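Local coordinates for structural PPIase-like protein L605 (Mimivirus, PDB 2OSE) that belongs to the cyclophilins and, like its relatives, probably binds cyclosporin A and catalyses cis-trans isomerisation of peptidyl-prolyl bonds, at residues A[15-20]-A[45-50]; A[37-42]-A[119-124]; A[50-55]-A[203-208]; A[85-90]-A[182-187]. One frame throughout, in Å; residues are numbered along the deposited sequence.

Contact 1. Residues A[15-20]-A[45-50]; sequences PRVYMD and ENFVQL
Val48, whose methyl rests on Pro15, shares its helix with a polar group that has several partners, the carboxylate of Glu45. Its OE2 is in a salt bridge with Arg37, while OE1 is hydrogen-bonded to Ser11 and also takes a weak bond from Gln49 NE2, 3.5 Å from Glu45 OE1, one turn along the helix. Across the interface itself everything is apolar. Pro15 and Val48 cross at about a right angle, with Pro15 CB 3.7 Å from Val48 CG2. That same methyl has a looser contact with Val17, CG2 of Val48 lying 4.3 Å from CG1 of Val17, so it meets both residues. Val17 turns its other branch to Phe47: CG2 comes in at the ring edge, in the ring plane, 3.9 Å from Phe47 CE2. In Phe47 chi1 (-171°) puts CG anti to the backbone N, and the end of the side chain comes nearer to the strand. Met19 is extended beyond CG and meets it tip to tip, Met19 CE standing 3.5 Å from Phe47 CZ. Tyr76 and Phe147 contribute rings around the same phenyl, and Leu35 touches it from strand 26-35. Strand 16-20 is bonded on either side, to strand 26-35 and to strand 198-205, so Val17 and Met19 point inward from a sheet that curls around them. The axes of strand 16-20 and helix 45-50 come within 9.5 Å and cross at 52°. A helix laid obliquely over inward-facing strand residues is how one capping helix closes an end of the cyclophilin beta-barrel.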
# COMPACT_ATOMS: atom_id res chain seq x y z
N PRO A 15 -22.67 -19.62 -19.22
CA PRO A 15 -21.71 -19.09 -20.18
C PRO A 15 -20.33 -19.59 -19.79
O PRO A 15 -20.08 -19.80 -18.62
CB PRO A 15 -21.78 -17.57 -19.97
CG PRO A 15 -23.07 -17.34 -19.27
CD PRO A 15 -23.34 -18.55 -18.45
N ARG A 16 -19.46 -19.79 -20.76
CA ARG A 16 -18.08 -20.15 -20.47
C ARG A 16 -17.20 -19.10 -21.04
O ARG A 16 -17.45 -18.64 -22.15
CB ARG A 16 -17.73 -21.51 -21.05
CG ARG A 16 -18.41 -22.66 -20.33
CD ARG A 16 -18.09 -23.99 -20.98
NE ARG A 16 -19.00 -24.99 -20.46
CZ ARG A 16 -18.69 -25.91 -19.56
NH1 ARG A 16 -17.45 -26.04 -19.16
NH2 ARG A 16 -19.63 -26.73 -19.11
N VAL A 17 -16.16 -18.72 -20.31
CA VAL A 17 -15.26 -17.64 -20.75
C VAL A 17 -13.83 -18.04 -20.46
O VAL A 17 -13.58 -18.96 -19.67
CB VAL A 17 -15.55 -16.31 -20.04
CG1 VAL A 17 -16.99 -15.81 -20.32
CG2 VAL A 17 -15.27 -16.44 -18.53
N TYR A 18 -12.89 -17.33 -21.08
CA TYR A 18 -11.46 -17.53 -20.84
C TYR A 18 -10.74 -16.21 -20.52
O TYR A 18 -11.19 -15.13 -20.93
CB TYR A 18 -10.79 -18.21 -22.05
CG TYR A 18 -11.03 -17.47 -23.36
CD1 TYR A 18 -10.15 -16.49 -23.79
CD2 TYR A 18 -12.17 -17.74 -24.15
CE1 TYR A 18 -10.38 -15.77 -25.00
CE2 TYR A 18 -12.41 -17.02 -25.35
CZ TYR A 18 -11.51 -16.04 -25.75
OH TYR A 18 -11.74 -15.32 -26.93
N MET A 19 -9.62 -16.34 -19.82
CA MET A 19 -8.73 -15.23 -19.49
C MET A 19 -7.29 -15.75 -19.48
O MET A 19 -6.94 -16.59 -18.62
CB MET A 19 -8.99 -14.73 -18.07
CG MET A 19 -10.04 -13.75 -17.90
SD MET A 19 -10.36 -13.49 -16.11
CE MET A 19 -11.77 -12.42 -16.40
N ASP A 20 -6.45 -15.20 -20.35
CA ASP A 20 -4.98 -15.34 -20.20
C ASP A 20 -4.51 -14.58 -18.97
O ASP A 20 -5.03 -13.49 -18.67
CB ASP A 20 -4.25 -14.76 -21.41
CG ASP A 20 -4.19 -15.69 -22.55
OD1 ASP A 20 -4.28 -16.93 -22.35
OD2 ASP A 20 -4.07 -15.19 -23.68
N GLU A 45 -24.02 -11.43 -16.10
CA GLU A 45 -24.02 -10.74 -17.40
C GLU A 45 -22.97 -9.63 -17.49
O GLU A 45 -22.31 -9.49 -18.51
CB GLU A 45 -25.44 -10.25 -17.81
CG GLU A 45 -26.42 -11.38 -18.09
CD GLU A 45 -26.04 -12.31 -19.27
OE1 GLU A 45 -25.33 -11.90 -20.22
OE2 GLU A 45 -26.47 -13.49 -19.23
N ASN A 46 -22.79 -8.88 -16.40
CA ASN A 46 -21.75 -7.87 -16.40
C ASN A 46 -20.37 -8.53 -16.56
O ASN A 46 -19.57 -8.07 -17.35
CB ASN A 46 -21.80 -7.05 -15.09
CG ASN A 46 -20.77 -5.92 -15.06
OD1 ASN A 46 -20.69 -5.11 -16.00
ND2 ASN A 46 -20.00 -5.85 -13.97
N PHE A 47 -20.12 -9.60 -15.82
CA PHE A 47 -18.85 -10.33 -15.95
C PHE A 47 -18.64 -10.80 -17.39
O PHE A 47 -17.60 -10.50 -17.99
CB PHE A 47 -18.77 -11.50 -14.98
CG PHE A 47 -17.39 -12.15 -14.94
CD1 PHE A 47 -16.42 -11.70 -14.03
CD2 PHE A 47 -17.07 -13.20 -15.81
CE1 PHE A 47 -15.14 -12.26 -14.00
CE2 PHE A 47 -15.78 -13.79 -15.78
CZ PHE A 47 -14.82 -13.33 -14.87
N VAL A 48 -19.61 -11.53 -17.93
CA VAL A 48 -19.49 -12.02 -19.32
C VAL A 48 -19.31 -10.90 -20.36
O VAL A 48 -18.49 -11.02 -21.27
CB VAL A 48 -20.65 -13.00 -19.71
CG1 VAL A 48 -20.51 -13.45 -21.14
CG2 VAL A 48 -20.69 -14.21 -18.83
N GLN A 49 -20.07 -9.80 -20.25
CA GLN A 49 -19.92 -8.76 -21.28
C GLN A 49 -18.62 -8.01 -21.18
O GLN A 49 -18.13 -7.47 -22.17
CB GLN A 49 -21.10 -7.78 -21.29
CG GLN A 49 -22.45 -8.44 -21.50
CD GLN A 49 -22.50 -9.34 -22.72
OE1 GLN A 49 -21.85 -9.09 -23.74
NE2 GLN A 49 -23.30 -10.40 -22.63
N LEU A 50 -18.05 -7.96 -19.98
CA LEU A 50 -16.73 -7.33 -19.81
C LEU A 50 -15.63 -8.22 -20.36
O LEU A 50 -14.57 -7.77 -20.77
CB LEU A 50 -16.47 -7.04 -18.35
CG LEU A 50 -17.22 -5.80 -17.82
CD1 LEU A 50 -16.88 -5.63 -16.36
CD2 LEU A 50 -16.79 -4.57 -18.61

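Contact 2. Residues A[37-42]-A[119-124]; sequences RDAFPA and YFYPHE
Tyr121 donates its hydroxyl to the Asp38 carboxylate, OH to OD1 at 2.8 Å, and this bond ties the 3-10 turn 37-39, just ahead of helix 41-52 of the cyclophilin fold, to the long loop before strand 128-135. The bond lands on the syn lone pair of OD1. Carboxylate and ring planes are 8° apart, nearly coplanar, and OD1 lies at the ring edge, in the plane, and also 3.5 Å from Tyr121 CE2. Asp38 reaches this spot with CG between the backbone N and the carbonyl carbon (chi1 64°). A second polar link is made through a water, which gives one hydrogen to Ala39 O at 2.6 Å and the other to Tyr119 O at 2.7 Å, so two carbonyls that could not bond each other are both satisfied. The direct backbone bond beside it, Tyr119 N to Asp38 O, is long and weak at 3.4 Å, though almost straight (173°).

Around these bonds the packing is modest. The ring of Tyr119 crosses the Asp38 side chain obliquely, its CD2 3.8 Å from Asp38 CG. Further out, the Tyr121 ring stacks with Phe36 and touches Val169 of strand 168-175, which probably helps to position the hydroxyl. Phe40 is at the N-cap position of helix 41-52, and its ring meets Phe116 and Tyr143 edge-to-face, while a backbone hydrogen bond between Ala39 and Gly117 also ties the turn to this loop. The methyl of Ala39 completes the contact, CB sitting 3.9 Å from both CD2 and CE2 of Tyr121.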
# COMPACT_ATOMS: atom_id res chain seq x y z
N ARG A 37 -25.39 -18.46 -14.26
CA ARG A 37 -26.21 -17.27 -14.43
C ARG A 37 -27.34 -17.26 -13.40
O ARG A 37 -27.70 -16.18 -12.95
CB ARG A 37 -26.78 -17.17 -15.85
CG ARG A 37 -27.37 -15.79 -16.20
CD ARG A 37 -28.19 -15.87 -17.49
NE ARG A 37 -28.56 -14.53 -17.96
CZ ARG A 37 -29.74 -13.96 -17.74
NH1 ARG A 37 -30.66 -14.59 -17.04
NH2 ARG A 37 -30.00 -12.73 -18.20
N ASP A 38 -27.83 -18.45 -12.99
CA ASP A 38 -28.88 -18.60 -11.93
C ASP A 38 -28.44 -18.21 -10.51
O ASP A 38 -29.25 -18.22 -9.58
CB ASP A 38 -29.57 -19.99 -11.91
CG ASP A 38 -28.63 -21.17 -11.57
OD1 ASP A 38 -27.69 -21.08 -10.75
OD2 ASP A 38 -28.89 -22.27 -12.12
N ALA A 39 -27.17 -17.90 -10.34
CA ALA A 39 -26.68 -17.44 -9.05
C ALA A 39 -27.02 -15.96 -8.87
O ALA A 39 -27.30 -15.52 -7.76
CB ALA A 39 -25.15 -17.68 -8.96
N PHE A 40 -26.96 -15.20 -9.97
CA PHE A 40 -26.91 -13.75 -9.92
C PHE A 40 -26.93 -13.23 -11.34
O PHE A 40 -25.87 -12.85 -11.87
CB PHE A 40 -25.58 -13.30 -9.26
CG PHE A 40 -25.48 -11.84 -8.91
CD1 PHE A 40 -26.47 -10.93 -9.28
CD2 PHE A 40 -24.34 -11.37 -8.21
CE1 PHE A 40 -26.35 -9.57 -8.97
CE2 PHE A 40 -24.20 -10.03 -7.88
CZ PHE A 40 -25.21 -9.12 -8.25
N PRO A 41 -28.12 -13.19 -11.98
CA PRO A 41 -28.16 -12.79 -13.37
C PRO A 41 -27.44 -11.51 -13.79
O PRO A 41 -26.70 -11.51 -14.79
CB PRO A 41 -29.67 -12.70 -13.66
CG PRO A 41 -30.24 -13.75 -12.80
CD PRO A 41 -29.46 -13.61 -11.51
N ALA A 42 -27.67 -10.40 -13.09
CA ALA A 42 -27.06 -9.13 -13.52
C ALA A 42 -25.53 -9.11 -13.32
O ALA A 42 -24.83 -8.48 -14.07
CB ALA A 42 -27.71 -7.93 -12.74
N TYR A 119 -30.53 -19.97 -7.01
CA TYR A 119 -29.58 -20.83 -6.31
C TYR A 119 -28.41 -20.09 -5.68
O TYR A 119 -28.06 -18.98 -6.10
CB TYR A 119 -29.03 -21.92 -7.24
CG TYR A 119 -30.08 -22.90 -7.71
CD1 TYR A 119 -30.30 -24.09 -7.02
CD2 TYR A 119 -30.86 -22.62 -8.85
CE1 TYR A 119 -31.27 -25.00 -7.45
CE2 TYR A 119 -31.83 -23.53 -9.28
CZ TYR A 119 -32.02 -24.71 -8.58
OH TYR A 119 -32.98 -25.61 -9.01
N PHE A 120 -27.84 -20.74 -4.67
CA PHE A 120 -26.67 -20.29 -3.96
C PHE A 120 -25.60 -21.37 -4.08
O PHE A 120 -25.91 -22.56 -3.98
CB PHE A 120 -27.06 -20.04 -2.51
CG PHE A 120 -25.91 -20.03 -1.55
CD1 PHE A 120 -25.19 -18.87 -1.34
CD2 PHE A 120 -25.59 -21.16 -0.82
CE1 PHE A 120 -24.13 -18.85 -0.44
CE2 PHE A 120 -24.54 -21.16 0.08
CZ PHE A 120 -23.82 -20.01 0.27
N TYR A 121 -24.35 -20.95 -4.30
CA TYR A 121 -23.20 -21.85 -4.37
C TYR A 121 -22.27 -21.58 -3.19
O TYR A 121 -21.83 -20.45 -3.00
CB TYR A 121 -22.45 -21.72 -5.72
CG TYR A 121 -23.33 -22.07 -6.89
CD1 TYR A 121 -23.30 -23.35 -7.46
CD2 TYR A 121 -24.25 -21.16 -7.39
CE1 TYR A 121 -24.16 -23.69 -8.52
CE2 TYR A 121 -25.12 -21.50 -8.44
CZ TYR A 121 -25.05 -22.77 -8.99
OH TYR A 121 -25.90 -23.07 -10.03
N PRO A 122 -21.97 -22.61 -2.39
CA PRO A 122 -21.06 -22.43 -1.24
C PRO A 122 -19.68 -21.95 -1.70
O PRO A 122 -19.34 -22.10 -2.90
CB PRO A 122 -20.98 -23.82 -0.61
CG PRO A 122 -22.19 -24.60 -1.17
CD PRO A 122 -22.49 -23.99 -2.52
N HIS A 123 -18.94 -21.33 -0.77
CA HIS A 123 -17.69 -20.60 -1.10
C HIS A 123 -16.52 -21.29 -0.38
O HIS A 123 -15.74 -20.65 0.33
CB HIS A 123 -17.83 -19.12 -0.68
CG HIS A 123 -17.03 -18.14 -1.50
ND1 HIS A 123 -15.93 -18.50 -2.26
CD2 HIS A 123 -17.13 -16.79 -1.61
CE1 HIS A 123 -15.42 -17.42 -2.83
NE2 HIS A 123 -16.13 -16.37 -2.46
N GLU A 124 -16.41 -22.59 -0.59
CA GLU A 124 -15.50 -23.43 0.18
C GLU A 124 -14.35 -24.09 -0.61
O GLU A 124 -13.48 -24.73 -0.02
CB GLU A 124 -16.32 -24.53 0.86
CG GLU A 124 -17.61 -24.02 1.48
CD GLU A 124 -18.25 -25.04 2.40
OE1 GLU A 124 -18.49 -26.19 1.95
OE2 GLU A 124 -18.49 -24.67 3.57
O HOH W 1 -26.64 -16.71 -5.50

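Contact 3. Residues A[50-55]-A[203-208]; sequences LTNGKT and CGAYLD
Thr51 and Gly204 meet where helix 41-52 runs out. Gly204 CA makes a bent CH...O contact with Thr51 O, 3.5 Å from CA to O, and Cys203 SG is also 3.5 Å from that carbonyl oxygen. The Thr51 methyl is set very close to the strand, CG2 3.0 Å from Gly204 O; since its chi1 of -94° lies off the usual staggered positions, the exact placing of that methyl is doubtful. One residue on, Asn52 OD1 receives a weak, bent bond from Ala205 N (3.4 Å, 129°) and touches Ala205 CB at 3.3 Å. The same N-H is shared with a water, 3.1 Å from Ala205 N, which in turn gives a weak bond to Asn52 OD1.

The backbones come near here, the CA atoms of Asn52 and Gly204 being 4.8 Å apart. Behind this pair, Gly204 and Tyr206 are bonded to strand 16-23, whose Val17 touches both Thr51 and Ala205. Gly53, with positive phi, turns the chain out of the helix at this point. The arrangement sets the C-terminal end of a capping helix on strand 198-205, the last strand in chain order of the cyclophilin barrel.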
# COMPACT_ATOMS: atom_id res chain seq x y z
N LEU A 50 -18.05 -7.96 -19.98
CA LEU A 50 -16.73 -7.33 -19.81
C LEU A 50 -15.63 -8.22 -20.36
O LEU A 50 -14.57 -7.77 -20.77
CB LEU A 50 -16.47 -7.04 -18.35
CG LEU A 50 -17.22 -5.80 -17.82
CD1 LEU A 50 -16.88 -5.63 -16.36
CD2 LEU A 50 -16.79 -4.57 -18.61
N THR A 51 -15.90 -9.51 -20.34
CA THR A 51 -15.01 -10.48 -20.90
C THR A 51 -15.02 -10.35 -22.42
O THR A 51 -13.97 -10.37 -23.06
CB THR A 51 -15.48 -11.83 -20.40
OG1 THR A 51 -14.74 -12.16 -19.22
CG2 THR A 51 -15.36 -12.85 -21.43
N ASN A 52 -16.20 -10.14 -23.00
CA ASN A 52 -16.30 -9.84 -24.43
C ASN A 52 -15.70 -8.52 -24.90
O ASN A 52 -15.22 -8.44 -26.04
CB ASN A 52 -17.73 -9.98 -24.94
CG ASN A 52 -17.87 -11.17 -25.86
OD1 ASN A 52 -17.62 -12.31 -25.46
ND2 ASN A 52 -18.19 -10.91 -27.13
N GLY A 53 -15.70 -7.51 -24.03
CA GLY A 53 -14.98 -6.26 -24.28
C GLY A 53 -15.48 -5.34 -25.39
O GLY A 53 -14.72 -4.48 -25.87
N LYS A 54 -16.75 -5.49 -25.79
CA LYS A 54 -17.34 -4.76 -26.95
C LYS A 54 -18.15 -3.53 -26.52
O LYS A 54 -18.40 -2.61 -27.30
CB LYS A 54 -18.23 -5.69 -27.80
CG LYS A 54 -17.63 -7.07 -28.12
CD LYS A 54 -16.75 -7.08 -29.37
CE LYS A 54 -17.44 -7.83 -30.49
NZ LYS A 54 -16.47 -8.60 -31.35
N THR A 55 -18.57 -3.55 -25.26
CA THR A 55 -19.23 -2.44 -24.60
C THR A 55 -18.28 -1.22 -24.54
O THR A 55 -17.06 -1.39 -24.47
CB THR A 55 -19.76 -2.94 -23.24
OG1 THR A 55 -21.10 -3.42 -23.41
CG2 THR A 55 -19.73 -1.90 -22.18
N CYS A 203 -9.05 -12.04 -23.40
CA CYS A 203 -10.17 -12.66 -22.73
C CYS A 203 -11.34 -12.66 -23.71
O CYS A 203 -11.32 -11.95 -24.74
CB CYS A 203 -10.50 -11.97 -21.39
SG CYS A 203 -10.85 -10.22 -21.50
N GLY A 204 -12.36 -13.43 -23.40
CA GLY A 204 -13.45 -13.64 -24.32
C GLY A 204 -14.40 -14.67 -23.78
O GLY A 204 -14.13 -15.29 -22.76
N ALA A 205 -15.52 -14.83 -24.48
CA ALA A 205 -16.48 -15.87 -24.18
C ALA A 205 -16.40 -16.86 -25.32
O ALA A 205 -16.22 -16.46 -26.48
CB ALA A 205 -17.88 -15.29 -24.09
N TYR A 206 -16.48 -18.14 -24.98
CA TYR A 206 -16.73 -19.18 -25.97
C TYR A 206 -18.16 -19.06 -26.46
O TYR A 206 -19.04 -18.62 -25.72
CB TYR A 206 -16.54 -20.57 -25.35
CG TYR A 206 -15.17 -20.83 -24.84
CD1 TYR A 206 -14.13 -21.16 -25.71
CD2 TYR A 206 -14.88 -20.73 -23.48
CE1 TYR A 206 -12.84 -21.41 -25.22
CE2 TYR A 206 -13.61 -20.97 -23.00
CZ TYR A 206 -12.60 -21.30 -23.87
OH TYR A 206 -11.35 -21.55 -23.37
N LEU A 207 -18.42 -19.49 -27.71
CA LEU A 207 -19.79 -19.55 -28.24
C LEU A 207 -20.65 -20.38 -27.32
O LEU A 207 -20.28 -21.50 -26.94
CB LEU A 207 -19.85 -20.21 -29.63
CG LEU A 207 -21.21 -20.17 -30.38
CD1 LEU A 207 -21.45 -18.78 -31.01
CD2 LEU A 207 -21.30 -21.25 -31.48
N ASP A 208 -21.80 -19.84 -26.97
CA ASP A 208 -22.81 -20.67 -26.29
C ASP A 208 -23.79 -21.20 -27.34
O ASP A 208 -24.61 -20.44 -27.87
CB ASP A 208 -23.54 -19.89 -25.20
CG ASP A 208 -24.51 -20.75 -24.45
OD1 ASP A 208 -24.10 -21.30 -23.39
OD2 ASP A 208 -25.67 -20.90 -24.92
O HOH W 2 -15.49 -12.88 -26.92

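Contact 4. Residues A[85-90]-A[182-187]; sequences LHNNYI and KINSMI
His86 and Asn184 bring their CA atoms to 5.6 Å at the turn between strands 83-85 and 89-92, where Leu85 O accepts from both Asn88 N and Tyr89 N in a classic beta bulge. Asn184 grips this turn twice. Its OD1 takes Asn87 N at 2.7 Å, nearly straight at 173°, with the donor in the carbonyl plane on a lone pair. Its backbone O, near the end of helix 177-186, accepts from His86 ND1 at 2.9 Å; the oxygen lies in the ring plane, but the bond is more bent, 138°. The histidine ring and the Asn184 amide are almost parallel, 8° apart. Inside the turn, Asn88 ND2 donates to His86 O.

Beneath the polar layer, Ile187 slides its CD1 under the backbone, 3.6 Å from His86 N. Ile90 and Ile183 cross at about a right angle, CG2 of one 3.8 Å from CG2 of the other, and Phe198 covers the helix side. Ser185 and Met186, on the outer side of the helix, pack on Asp136 of a neighbouring subunit. Helix 177-186, held here to a bulged hairpin, is the second of the two helices that cap the cyclophilin barrel.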
# COMPACT_ATOMS: atom_id res chain seq x y z
N LEU A 85 -3.60 -12.82 -2.07
CA LEU A 85 -3.34 -13.36 -0.75
C LEU A 85 -3.02 -14.84 -0.88
O LEU A 85 -3.90 -15.65 -1.22
CB LEU A 85 -4.54 -13.12 0.19
CG LEU A 85 -4.32 -13.57 1.64
CD1 LEU A 85 -3.14 -12.79 2.26
CD2 LEU A 85 -5.60 -13.49 2.52
N HIS A 86 -1.75 -15.18 -0.61
CA HIS A 86 -1.23 -16.57 -0.64
C HIS A 86 -2.18 -17.53 0.07
O HIS A 86 -2.66 -17.24 1.19
CB HIS A 86 0.21 -16.63 -0.06
CG HIS A 86 0.82 -18.00 -0.03
ND1 HIS A 86 1.33 -18.62 -1.15
CD2 HIS A 86 1.08 -18.83 1.01
CE1 HIS A 86 1.82 -19.81 -0.82
NE2 HIS A 86 1.69 -19.95 0.49
N ASN A 87 -2.45 -18.67 -0.57
CA ASN A 87 -3.32 -19.74 -0.03
C ASN A 87 -4.77 -19.30 0.15
O ASN A 87 -5.54 -20.00 0.82
CB ASN A 87 -2.81 -20.30 1.32
CG ASN A 87 -1.62 -21.20 1.18
OD1 ASN A 87 -0.95 -21.52 2.17
ND2 ASN A 87 -1.33 -21.64 -0.03
N ASN A 88 -5.13 -18.16 -0.43
CA ASN A 88 -6.48 -17.64 -0.28
C ASN A 88 -7.13 -17.26 -1.59
O ASN A 88 -7.97 -18.01 -2.10
CB ASN A 88 -6.56 -16.49 0.74
CG ASN A 88 -6.37 -16.96 2.13
OD1 ASN A 88 -7.34 -17.20 2.88
ND2 ASN A 88 -5.10 -17.15 2.51
N TYR A 89 -6.73 -16.12 -2.16
CA TYR A 89 -7.44 -15.55 -3.33
C TYR A 89 -6.63 -14.57 -4.13
O TYR A 89 -5.58 -14.08 -3.67
CB TYR A 89 -8.76 -14.85 -2.91
CG TYR A 89 -8.61 -13.84 -1.77
CD1 TYR A 89 -8.01 -12.60 -1.98
CD2 TYR A 89 -9.10 -14.13 -0.49
CE1 TYR A 89 -7.87 -11.66 -0.92
CE2 TYR A 89 -8.96 -13.19 0.59
CZ TYR A 89 -8.33 -11.98 0.35
OH TYR A 89 -8.18 -11.08 1.37
N ILE A 90 -7.12 -14.28 -5.33
CA ILE A 90 -6.63 -13.14 -6.11
C ILE A 90 -7.87 -12.32 -6.50
O ILE A 90 -8.96 -12.89 -6.60
CB ILE A 90 -5.86 -13.58 -7.37
CG1 ILE A 90 -6.73 -14.48 -8.27
CG2 ILE A 90 -4.52 -14.27 -7.00
CD1 ILE A 90 -6.02 -14.88 -9.54
N LYS A 182 0.54 -21.84 -9.94
CA LYS A 182 1.73 -21.05 -10.30
C LYS A 182 1.69 -19.66 -9.62
O LYS A 182 2.68 -19.23 -9.03
CB LYS A 182 1.82 -20.89 -11.81
CG LYS A 182 2.26 -22.17 -12.56
CD LYS A 182 2.38 -21.92 -14.07
CE LYS A 182 2.83 -23.23 -14.76
NZ LYS A 182 3.03 -23.00 -16.25
N ILE A 183 0.55 -18.99 -9.73
CA ILE A 183 0.32 -17.70 -9.06
C ILE A 183 0.57 -17.81 -7.56
O ILE A 183 1.36 -17.04 -6.98
CB ILE A 183 -1.12 -17.14 -9.34
CG1 ILE A 183 -1.27 -16.77 -10.83
CG2 ILE A 183 -1.40 -15.92 -8.46
CD1 ILE A 183 -2.75 -16.60 -11.30
N ASN A 184 -0.09 -18.79 -6.93
CA ASN A 184 0.04 -19.03 -5.50
C ASN A 184 1.47 -19.30 -5.04
O ASN A 184 1.89 -18.80 -3.96
CB ASN A 184 -0.87 -20.18 -5.05
CG ASN A 184 -1.12 -20.14 -3.60
OD1 ASN A 184 -1.52 -19.11 -3.07
ND2 ASN A 184 -0.86 -21.26 -2.91
N SER A 185 2.19 -20.12 -5.80
CA SER A 185 3.61 -20.32 -5.49
C SER A 185 4.39 -19.01 -5.53
O SER A 185 5.19 -18.75 -4.66
CB SER A 185 4.25 -21.31 -6.44
OG SER A 185 3.78 -22.60 -6.10
N MET A 186 4.16 -18.19 -6.55
CA MET A 186 4.92 -16.95 -6.70
C MET A 186 4.59 -15.88 -5.67
O MET A 186 5.35 -14.92 -5.53
CB MET A 186 4.75 -16.39 -8.09
CG MET A 186 5.38 -17.27 -9.12
SD MET A 186 5.31 -16.49 -10.69
CE MET A 186 3.75 -17.11 -11.26
N ILE A 187 3.48 -16.04 -4.95
CA ILE A 187 3.10 -15.10 -3.92
C ILE A 187 3.34 -15.61 -2.49
O ILE A 187 2.86 -15.01 -1.54
CB ILE A 187 1.67 -14.48 -4.10
CG1 ILE A 187 0.55 -15.52 -3.90
CG2 ILE A 187 1.57 -13.74 -5.47
CD1 ILE A 187 -0.89 -14.93 -4.06

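Overall arrangement
Contacts 1, 2 and 3 are gathered around helix 41-52: contact 2 just ahead of its start, contact 1 along its middle and contact 3 at its end. Contacts 1 and 2 touch through the salt bridge from Arg37 NE to Glu45 OE2, 2.7 Å. Contacts 1 and 3, with centres only about 5 Å apart, share Leu50 and are joined in the sheet by Tyr18 N to Gly204 O at 2.9 Å, probably a hydrogen bond. Contact 4 lies on the opposite side of the chain's centre, about 22 Å from contact 1 and 26 Å from contact 3 between centres. Contacts 1 and 3 join helix 41-52 to barrel strands, contact 4 joins helix 177-186 to a hairpin, and contact 2 ties turn to loop.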